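Local coordinates for protein carbohydrate oxidase (Microdochium nivale, PDB 3RJA) that oxidises the C1 hydroxyl of mono-, oligo- and polysaccharides to the corresponding lactones, using FAD and reducing molecular oxygen to hydrogen peroxide, at residues S159-V165 with V197-A203; I230-D235 with K327-G331; D332-N336 with V413-L417. One frame throughout, in Å; residues are numbered along the deposited sequence.

How the contacts relate
From the N terminus, contact 1 comes first: 159-165 and 197-203 pair as antiparallel strands, closing a loop of 31 residues that holds strand 172-176 and helix 181-190; the Val197 end of the pair meets the FAD adenine. Contact 2 closes a longer loop of 91 residues by joining helix 223-239 to the turn that follows strand 318-326. Contact 3 begins directly after it, closing a loop of 76 residues where helix 332-345 meets the end of helix 403-414. The three loops follow in series, neither nested nor crossed. Contacts 2 and 3 adjoin, with centres about 11 Å apart and Val334 packed on Ile230 and Ile329; contact 1 lies on the opposite side of the chain's centre.

Contact 1. Residues S159-V165 with V197-A203; sequences SVVGVTV and VAVWKLA. With FAD (flavin-adenine dinucleotide), chain B.
Lys201 O accepts two backbone bonds at once, from Val161 N (2.9 Å) and Gly162 N (3.3 Å), the signature of a classic beta bulge in this antiparallel strand pair of the FAD-binding part of the fold. Lys201 N returns a bond to Gly162 O. A second classic bulge sets Ala198 and Val199 against Thr164: Ala198 N bonds to Thr164 O at 2.9 Å, while the bond from Val199 N is weak. Val197, at this end, pairs by its backbone with the adenine of FAD, its N giving to N1A at 2.9 Å and its O accepting from N6A at 3.0 Å, so one residue's backbone both donates to the base and accepts from it.

The Lys201 chain runs extended over Gly162, CG lying 3.5 Å from Gly162 O, and its amine reaches Glu174, which also bonds Thr164 OG1. Cut back to an alanine, this position would probably leave Glu174 without its lysine mate and strip the CG and CD cover from the Gly162 carbonyl. On the other face Val160, Val163, Val197, Trp200 and Leu202 pack together against helices 137-142 and 181-190. With CG1 turned anti to its carbonyl carbon (chi1 -75°), Val163 lies alongside Trp200 and brings that methyl to 3.5 Å from Trp200 CE3. Val197 CG1 sits over one indole face, 3.5 Å above the plane and offset toward the rim.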
loop_
_atom_site.group_PDB
_atom_site.type_symbol
_atom_site.label_atom_id
_atom_site.label_comp_id
_atom_site.label_asym_id
_atom_site.label_seq_id
_atom_site.Cartn_x
_atom_site.Cartn_y
_atom_site.Cartn_z
ATOM N N SER A 159 4.951 -0.012 12.554
ATOM C CA SER A 159 5.171 1.131 13.449
ATOM C C SER A 159 3.955 1.423 14.361
ATOM O O SER A 159 4.049 2.208 15.282
ATOM C CB SER A 159 5.484 2.398 12.618
ATOM O OG SER A 159 4.281 2.900 12.073
ATOM N N VAL A 160 2.808 0.823 14.066
ATOM C CA VAL A 160 1.569 1.154 14.762
ATOM C C VAL A 160 1.562 0.537 16.163
ATOM O O VAL A 160 1.618 -0.699 16.312
ATOM C CB VAL A 160 0.309 0.683 13.955
ATOM C CG1 VAL A 160 -0.983 1.009 14.696
ATOM C CG2 VAL A 160 0.293 1.272 12.508
ATOM N N VAL A 161 1.502 1.389 17.179
ATOM C CA VAL A 161 1.425 0.933 18.586
ATOM C C VAL A 161 0.072 1.262 19.216
ATOM O O VAL A 161 -0.224 0.816 20.329
ATOM C CB VAL A 161 2.578 1.480 19.470
ATOM C CG1 VAL A 161 3.919 0.975 18.931
ATOM C CG2 VAL A 161 2.561 3.047 19.541
ATOM N N GLY A 162 -0.748 2.042 18.520
ATOM C CA GLY A 162 -2.128 2.253 18.965
ATOM C C GLY A 162 -2.978 3.033 17.970
ATOM O O GLY A 162 -2.443 3.679 17.060
ATOM N N VAL A 163 -4.300 2.971 18.145
ATOM C CA VAL A 163 -5.223 3.759 17.327
ATOM C C VAL A 163 -6.413 4.213 18.164
ATOM O O VAL A 163 -6.786 3.553 19.144
ATOM C CB VAL A 163 -5.750 2.985 16.067
ATOM C CG1 VAL A 163 -4.665 2.902 14.970
ATOM C CG2 VAL A 163 -6.272 1.571 16.434
ATOM N N THR A 164 -6.979 5.353 17.781
ATOM C CA THR A 164 -8.298 5.747 18.210
ATOM C C THR A 164 -9.207 5.397 17.045
ATOM O O THR A 164 -8.891 5.684 15.887
ATOM C CB THR A 164 -8.347 7.262 18.517
ATOM O OG1 THR A 164 -7.378 7.550 19.541
ATOM C CG2 THR A 164 -9.726 7.682 19.023
ATOM N N VAL A 165 -10.323 4.748 17.320
ATOM C CA VAL A 165 -11.156 4.253 16.211
ATOM C C VAL A 165 -12.606 4.639 16.453
ATOM O O VAL A 165 -13.124 4.466 17.565
ATOM C CB VAL A 165 -11.058 2.719 16.084
ATOM C CG1 VAL A 165 -11.747 2.219 14.807
ATOM C CG2 VAL A 165 -9.627 2.257 16.127
ATOM N N VAL A 197 -10.349 4.826 11.437
ATOM C CA VAL A 197 -9.270 5.229 12.342
ATOM C C VAL A 197 -9.209 6.755 12.349
ATOM O O VAL A 197 -9.159 7.391 11.275
ATOM C CB VAL A 197 -7.891 4.643 11.957
ATOM C CG1 VAL A 197 -6.774 5.184 12.925
ATOM C CG2 VAL A 197 -7.943 3.093 11.971
ATOM N N ALA A 198 -9.239 7.328 13.557
ATOM C CA ALA A 198 -9.293 8.791 13.765
ATOM C C ALA A 198 -7.942 9.344 14.239
ATOM O O ALA A 198 -7.657 10.531 14.051
ATOM C CB ALA A 198 -10.394 9.147 14.807
ATOM N N VAL A 199 -7.132 8.490 14.872
ATOM C CA VAL A 199 -5.750 8.858 15.243
ATOM C C VAL A 199 -4.877 7.614 15.091
ATOM O O VAL A 199 -5.246 6.521 15.577
ATOM C CB VAL A 199 -5.632 9.359 16.722
ATOM C CG1 VAL A 199 -4.190 9.778 17.073
ATOM C CG2 VAL A 199 -6.605 10.519 17.013
ATOM N N TRP A 200 -3.734 7.766 14.422
ATOM C CA TRP A 200 -2.694 6.704 14.416
ATOM C C TRP A 200 -1.636 7.004 15.467
ATOM O O TRP A 200 -1.132 8.126 15.533
ATOM C CB TRP A 200 -2.010 6.599 13.049
ATOM C CG TRP A 200 -2.947 6.187 11.961
ATOM C CD1 TRP A 200 -3.706 7.006 11.151
ATOM C CD2 TRP A 200 -3.264 4.840 11.587
ATOM N NE1 TRP A 200 -4.479 6.232 10.304
ATOM C CE2 TRP A 200 -4.212 4.904 10.541
ATOM C CE3 TRP A 200 -2.824 3.583 12.033
ATOM C CZ2 TRP A 200 -4.753 3.740 9.938
ATOM C CZ3 TRP A 200 -3.343 2.441 11.434
ATOM C CH2 TRP A 200 -4.298 2.523 10.396
ATOM N N LYS A 201 -1.267 6.003 16.262
ATOM C CA LYS A 201 -0.170 6.196 17.236
ATOM C C LYS A 201 1.023 5.380 16.786
ATOM O O LYS A 201 0.958 4.158 16.677
ATOM C CB LYS A 201 -0.639 5.898 18.668
ATOM C CG LYS A 201 -1.972 6.594 18.994
ATOM C CD LYS A 201 -2.489 6.219 20.351
ATOM C CE LYS A 201 -3.899 6.774 20.618
ATOM N NZ LYS A 201 -4.547 5.956 21.741
ATOM N N LEU A 202 2.112 6.074 16.484
ATOM C CA LEU A 202 3.177 5.464 15.666
ATOM C C LEU A 202 4.541 5.568 16.309
ATOM O O LEU A 202 4.963 6.684 16.648
ATOM C CB LEU A 202 3.248 6.157 14.291
ATOM C CG LEU A 202 1.972 6.196 13.431
ATOM C CD1 LEU A 202 2.223 6.940 12.078
ATOM C CD2 LEU A 202 1.433 4.779 13.176
ATOM N N ALA A 203 5.236 4.436 16.440
ATOM C CA ALA A 203 6.638 4.426 16.884
ATOM C C ALA A 203 7.485 4.967 15.743
ATOM O O ALA A 203 7.238 4.620 14.585
ATOM C CB ALA A 203 7.109 2.976 17.232
HETATM P PA FAD B . -7.863 5.499 0.179
HETATM O O1A FAD B . -8.265 6.823 0.771
HETATM O O2A FAD B . -8.357 5.253 -1.223
HETATM O O5B FAD B . -8.400 4.322 1.130
HETATM C C5B FAD B . -7.932 2.992 0.937
HETATM C C4B FAD B . -8.785 2.043 1.796
HETATM O O4B FAD B . -8.587 2.340 3.179
HETATM C C3B FAD B . -10.283 2.184 1.534
HETATM O O3B FAD B . -10.918 0.936 1.822
HETATM C C2B FAD B . -10.685 3.189 2.608
HETATM O O2B FAD B . -12.047 3.212 2.965
HETATM C C1B FAD B . -9.802 2.731 3.760
HETATM N N9A FAD B . -9.554 3.837 4.679
HETATM C C8A FAD B . -9.144 5.131 4.375
HETATM N N7A FAD B . -9.048 5.807 5.552
HETATM C C5A FAD B . -9.357 4.977 6.561
HETATM C C6A FAD B . -9.418 5.170 7.945
HETATM N N6A FAD B . -9.110 6.366 8.493
HETATM N N1A FAD B . -9.766 4.087 8.735
HETATM C C2A FAD B . -10.091 2.862 8.163
HETATM N N3A FAD B . -10.072 2.678 6.795
HETATM C C4A FAD B . -9.694 3.733 6.019
HETATM N N1 FAD B . 1.745 0.739 -1.569
HETATM C C2 FAD B . 2.847 0.228 -0.874
HETATM O O2 FAD B . 2.723 -0.659 -0.021
HETATM N N3 FAD B . 4.086 0.804 -1.137
HETATM C C4 FAD B . 4.299 1.909 -1.940
HETATM O O4 FAD B . 5.431 2.436 -2.030
HETATM C C4X FAD B . 3.104 2.384 -2.703
HETATM N N5 FAD B . 3.205 3.423 -3.514
HETATM C C5X FAD B . 2.106 3.953 -4.148
HETATM C C6 FAD B . 2.218 5.125 -4.941
HETATM C C7 FAD B . 1.100 5.741 -5.469
HETATM C C7M FAD B . 1.235 7.005 -6.343
HETATM C C8 FAD B . -0.181 5.262 -5.104
HETATM C C8M FAD B . -1.439 5.918 -5.637
HETATM C C9 FAD B . -0.307 4.082 -4.387
HETATM C C9A FAD B . 0.825 3.418 -3.874
HETATM N N10 FAD B . 0.722 2.294 -3.020
HETATM C C10 FAD B . 1.857 1.699 -2.489
HETATM C "C1'" FAD B . -0.630 1.711 -2.739
HETATM C "C2'" FAD B . -1.182 2.249 -1.426
HETATM O "O2'" FAD B . -0.498 1.634 -0.342
HETATM C "C3'" FAD B . -2.651 1.911 -1.308
HETATM O "O3'" FAD B . -3.347 2.357 -2.452
HETATM C "C4'" FAD B . -3.225 2.540 -0.027
HETATM O "O4'" FAD B . -4.324 1.793 0.395
HETATM C "C5'" FAD B . -3.599 4.010 -0.235
HETATM O "O5'" FAD B . -4.090 4.544 0.963
HETATM P P FAD B . -5.032 5.866 0.898
HETATM O O1P FAD B . -5.366 6.336 2.281
HETATM O O2P FAD B . -4.349 6.935 0.043
HETATM O O3P FAD B . -6.274 5.260 0.091
#

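Contact 2. Residues I230-D235 with K327-G331; sequences IEAVED and KSIKG. With ZN (zinc ion), chain F.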
loop_
_atom_site.group_PDB
_atom_site.type_symbol
_atom_site.label_atom_id
_atom_site.label_comp_id
_atom_site.label_asym_id
_atom_site.label_seq_id
_atom_site.Cartn_x
_atom_site.Cartn_y
_atom_site.Cartn_z
ATOM N N ILE A 230 16.638 -13.812 -12.250
ATOM C CA ILE A 230 15.609 -13.896 -11.235
ATOM C C ILE A 230 15.903 -15.015 -10.229
ATOM O O ILE A 230 15.662 -14.827 -9.038
ATOM C CB ILE A 230 14.184 -14.056 -11.841
ATOM C CG1 ILE A 230 13.822 -12.809 -12.654
ATOM C CG2 ILE A 230 13.134 -14.344 -10.696
ATOM C CD1 ILE A 230 12.727 -13.043 -13.697
ATOM N N GLU A 231 16.440 -16.154 -10.690
ATOM C CA GLU A 231 16.816 -17.246 -9.762
ATOM C C GLU A 231 17.895 -16.706 -8.817
ATOM O O GLU A 231 17.829 -16.893 -7.601
ATOM C CB GLU A 231 17.335 -18.503 -10.527
ATOM C CG GLU A 231 18.312 -19.424 -9.676
ATOM C CD GLU A 231 17.525 -20.437 -8.818
ATOM O OE1 GLU A 231 16.324 -20.645 -9.110
ATOM O OE2 GLU A 231 18.082 -21.019 -7.860
ATOM N N ALA A 232 18.891 -16.026 -9.378
ATOM C CA ALA A 232 20.018 -15.531 -8.576
ATOM C C ALA A 232 19.558 -14.505 -7.536
ATOM O O ALA A 232 20.043 -14.476 -6.408
ATOM C CB ALA A 232 21.121 -14.926 -9.500
ATOM N N VAL A 233 18.604 -13.664 -7.911
ATOM C CA VAL A 233 18.118 -12.645 -6.972
ATOM C C VAL A 233 17.332 -13.329 -5.853
ATOM O O VAL A 233 17.471 -12.949 -4.695
ATOM C CB VAL A 233 17.292 -11.551 -7.672
ATOM C CG1 VAL A 233 16.731 -10.530 -6.633
ATOM C CG2 VAL A 233 18.148 -10.836 -8.762
ATOM N N GLU A 234 16.564 -14.378 -6.170
ATOM C CA GLU A 234 15.808 -15.032 -5.107
ATOM C C GLU A 234 16.747 -15.672 -4.094
ATOM O O GLU A 234 16.478 -15.605 -2.869
ATOM C CB GLU A 234 14.779 -16.049 -5.601
ATOM C CG GLU A 234 14.093 -16.743 -4.392
ATOM C CD GLU A 234 12.856 -17.551 -4.748
ATOM O OE1 GLU A 234 12.088 -17.095 -5.648
ATOM O OE2 GLU A 234 12.631 -18.640 -4.118
ATOM N N ASP A 235 17.849 -16.255 -4.589
ATOM C CA ASP A 235 18.846 -16.889 -3.714
ATOM C C ASP A 235 19.414 -15.880 -2.732
ATOM O O ASP A 235 19.499 -16.139 -1.518
ATOM C CB ASP A 235 20.032 -17.494 -4.518
ATOM C CG ASP A 235 19.638 -18.715 -5.335
ATOM O OD1 ASP A 235 18.629 -19.367 -5.006
ATOM O OD2 ASP A 235 20.358 -19.035 -6.309
ATOM N N LYS A 327 5.622 -17.354 -1.866
ATOM C CA LYS A 327 6.673 -17.989 -1.075
ATOM C C LYS A 327 7.962 -18.060 -1.881
ATOM O O LYS A 327 9.040 -17.832 -1.350
ATOM C CB LYS A 327 6.267 -19.402 -0.622
ATOM C CG LYS A 327 5.055 -19.387 0.273
ATOM C CD LYS A 327 4.835 -20.735 0.981
ATOM C CE LYS A 327 3.654 -20.609 1.908
ATOM N NZ LYS A 327 3.002 -21.950 2.147
ATOM N N SER A 328 7.837 -18.389 -3.157
ATOM C CA SER A 328 8.988 -18.541 -4.045
ATOM C C SER A 328 8.531 -18.382 -5.455
ATOM O O SER A 328 7.430 -18.831 -5.804
ATOM C CB SER A 328 9.581 -19.953 -3.944
ATOM O OG SER A 328 10.678 -20.078 -4.858
ATOM N N ILE A 329 9.380 -17.830 -6.311
ATOM C CA ILE A 329 8.995 -17.810 -7.734
ATOM C C ILE A 329 9.624 -18.993 -8.525
ATOM O O ILE A 329 9.332 -19.201 -9.710
ATOM C CB ILE A 329 9.312 -16.438 -8.407
ATOM C CG1 ILE A 329 8.399 -16.219 -9.636
ATOM C CG2 ILE A 329 10.803 -16.334 -8.723
ATOM C CD1 ILE A 329 8.505 -14.825 -10.290
ATOM N N LYS A 330 10.500 -19.746 -7.869
ATOM C CA LYS A 330 11.240 -20.845 -8.544
ATOM C C LYS A 330 10.324 -21.884 -9.222
ATOM O O LYS A 330 9.207 -22.157 -8.768
ATOM C CB LYS A 330 12.228 -21.528 -7.578
ATOM C CG LYS A 330 13.366 -20.619 -7.142
ATOM C CD LYS A 330 14.235 -21.297 -6.086
ATOM C CE LYS A 330 15.383 -20.388 -5.685
ATOM N NZ LYS A 330 16.278 -21.031 -4.690
ATOM N N GLY A 331 10.799 -22.440 -10.324
ATOM C CA GLY A 331 10.139 -23.588 -10.944
ATOM C C GLY A 331 9.406 -23.186 -12.205
ATOM O O GLY A 331 9.867 -22.343 -12.985
HETATM ZN ZN ZN F . 19.878 -20.778 -7.159
#
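A zinc site on helix 223-239 and an ST turn after strand 318-326 meet in this contact. One helical turn apart, Glu231 and Asp235 bind the metal, through Glu231 OE2 at 1.9 Å and Asp235 OD2 at 2.0 Å. The other oxygen of the aspartate, OD1, forms a salt bridge with Lys330 NZ at 2.9 Å, the amine arriving almost in line with the C-O bond. Asp235 thus divides its carboxylate between zinc and lysine, and Lys330 acts as a second-shell partner of the site. The lysine chain is extended and crosses Glu231 at about a right angle, bringing CE to 3.5 Å from Glu231 OE2.

Deeper in, the buried carboxylate of Glu234 grips the turn with both oxygens. OE1 receives Ile329 N at 2.9 Å, in a nearly straight bond (165° at the hydrogen), and OE2 receives Ser328 OG at 2.5 Å; each oxygen uses its syn lone pair. Glu234 can span the gap because its CG stands anti to the backbone N (chi1 177°) and the chain continues extended. Ser328 OG in turn accepts from Lys330 N, closing the ST turn. The paired bonds should hold the carboxylate against rotation, and its charge is also met by Arg238, while Trp384 donates to OE1.

Beside these polar groups, Ile230 CG2 touches Ile329 CG2 at 3.6 Å. Both isoleucines continue onto Val334 of helix 332-345, and on another side of helix 223-239 Val233 packs on Phe247 and Ile249 of strand 245-251.

Contact 3. Residues D332-N336 with V413-L417; sequences DAVKN and VTKAL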
loop_
_atom_site.group_PDB
_atom_site.type_symbol
_atom_site.label_atom_id
_atom_site.label_comp_id
_atom_site.label_asym_id
_atom_site.label_seq_id
_atom_site.Cartn_x
_atom_site.Cartn_y
_atom_site.Cartn_z
ATOM N N ASP A 332 8.242 -23.775 -12.403
ATOM C CA ASP A 332 7.453 -23.417 -13.562
ATOM C C ASP A 332 6.923 -21.986 -13.501
ATOM O O ASP A 332 6.697 -21.385 -14.550
ATOM C CB ASP A 332 6.334 -24.423 -13.778
ATOM C CG ASP A 332 6.840 -25.714 -14.394
ATOM O OD1 ASP A 332 7.933 -25.701 -15.005
ATOM O OD2 ASP A 332 6.151 -26.742 -14.261
ATOM N N ALA A 333 6.764 -21.446 -12.288
ATOM C CA ALA A 333 6.276 -20.070 -12.092
ATOM C C ALA A 333 7.165 -19.046 -12.805
ATOM O O ALA A 333 6.689 -18.244 -13.617
ATOM C CB ALA A 333 6.143 -19.737 -10.598
ATOM N N VAL A 334 8.460 -19.097 -12.537
ATOM C CA VAL A 334 9.361 -18.151 -13.173
ATOM C C VAL A 334 9.507 -18.445 -14.675
ATOM O O VAL A 334 9.609 -17.522 -15.496
ATOM C CB VAL A 334 10.742 -18.046 -12.470
ATOM C CG1 VAL A 334 11.528 -19.419 -12.509
ATOM C CG2 VAL A 334 11.549 -16.888 -13.076
ATOM N N LYS A 335 9.489 -19.723 -15.032
ATOM C CA LYS A 335 9.520 -20.108 -16.437
ATOM C C LYS A 335 8.340 -19.485 -17.169
ATOM O O LYS A 335 8.523 -18.881 -18.215
ATOM C CB LYS A 335 9.525 -21.646 -16.597
ATOM C CG LYS A 335 9.858 -22.112 -18.049
ATOM C CD LYS A 335 9.598 -23.633 -18.230
ATOM C CE LYS A 335 10.130 -24.449 -17.026
ATOM N NZ LYS A 335 9.957 -25.932 -17.143
ATOM N N ASN A 336 7.136 -19.624 -16.604
ATOM C CA ASN A 336 5.920 -19.105 -17.234
ATOM C C ASN A 336 5.968 -17.586 -17.207
ATOM O O ASN A 336 5.594 -16.945 -18.174
ATOM C CB ASN A 336 4.657 -19.588 -16.495
ATOM C CG ASN A 336 4.477 -21.090 -16.558
ATOM O OD1 ASN A 336 5.122 -21.753 -17.368
ATOM N ND2 ASN A 336 3.603 -21.640 -15.704
ATOM N N VAL A 413 1.832 -17.204 -13.509
ATOM C CA VAL A 413 2.475 -17.622 -12.260
ATOM C C VAL A 413 1.583 -18.564 -11.447
ATOM O O VAL A 413 2.051 -19.604 -10.968
ATOM C CB VAL A 413 2.936 -16.399 -11.381
ATOM C CG1 VAL A 413 3.448 -16.843 -10.004
ATOM C CG2 VAL A 413 3.997 -15.598 -12.078
ATOM N N THR A 414 0.298 -18.230 -11.309
ATOM C CA THR A 414 -0.576 -18.965 -10.375
ATOM C C THR A 414 -0.900 -20.370 -10.841
ATOM O O THR A 414 -1.045 -21.292 -10.004
ATOM C CB THR A 414 -1.886 -18.207 -9.992
ATOM O OG1 THR A 414 -2.695 -17.961 -11.147
ATOM C CG2 THR A 414 -1.568 -16.872 -9.295
ATOM N N LYS A 415 -1.007 -20.542 -12.162
ATOM C CA LYS A 415 -1.254 -21.866 -12.691
ATOM C C LYS A 415 -0.114 -22.812 -12.276
ATOM O O LYS A 415 -0.331 -24.010 -12.188
ATOM C CB LYS A 415 -1.470 -21.846 -14.212
ATOM C CG LYS A 415 -0.200 -21.679 -15.062
ATOM C CD LYS A 415 -0.555 -21.621 -16.538
ATOM C CE LYS A 415 0.706 -21.783 -17.381
ATOM N NZ LYS A 415 0.522 -21.429 -18.831
ATOM N N ALA A 416 1.072 -22.267 -11.960
ATOM C CA ALA A 416 2.231 -23.118 -11.616
ATOM C C ALA A 416 2.363 -23.435 -10.126
ATOM O O ALA A 416 3.297 -24.131 -9.709
ATOM C CB ALA A 416 3.500 -22.512 -12.123
ATOM N N LEU A 417 1.438 -22.932 -9.316
ATOM C CA LEU A 417 1.620 -23.014 -7.854
ATOM C C LEU A 417 0.422 -23.585 -7.120
ATOM O O LEU A 417 -0.717 -23.369 -7.537
ATOM C CB LEU A 417 1.934 -21.615 -7.280
ATOM C CG LEU A 417 3.252 -20.925 -7.658
ATOM C CD1 LEU A 417 3.246 -19.460 -7.137
ATOM C CD2 LEU A 417 4.477 -21.714 -7.141
HETATM O O HOH W 1 6.401 -22.970 -9.849
#
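Ala333, Asn336 and Ala416 account for most of the surface buried where the first turn of helix 332-345 meets the end of helix 403-414. The backbones come close at Ala333 and Val413, whose CA atoms are 4.5 Å apart, a spacing to which the small alanine side chain probably contributes. Val413 CG1, opposite its own backbone N (chi1 173°), is the methyl that meets Ala333 CB, at 4.0 Å. Ala333 CB also reaches Ala416 CB and, more loosely, Leu417 CG.

The methyl of Ala416 points into the start of the facing helix, where its CB lies 3.4 Å from Ala333 N and 3.8 Å from Asp332 CB. A water links the two backbones beside it: it accepts from Ala333 N at 2.9 Å and donates weakly to Ala416 O. The amide N-H at this helix start thereby has a partner without a direct bond between the segments.

Asn336 follows about one helical turn after Ala333, and its amide nitrogen ND2 comes within 3.4 Å of Lys415 CE and 3.7 Å of Ala416 CB. The lysine chain passes obliquely across the asparagine side chain, so its methylene carbons rather than its amine make this contact. The same ND2 donates to Ser412 O, fixing the amide against helix 403-414.

Thr414 to Leu417 form a type I beta turn leading away from that helix. From here Val413 and Leu417 pack on Leu326 of strand 318-326, and Leu417 also touches Trp422 of strand 422-423, while Val334 packs on Leu227 of helix 223-239.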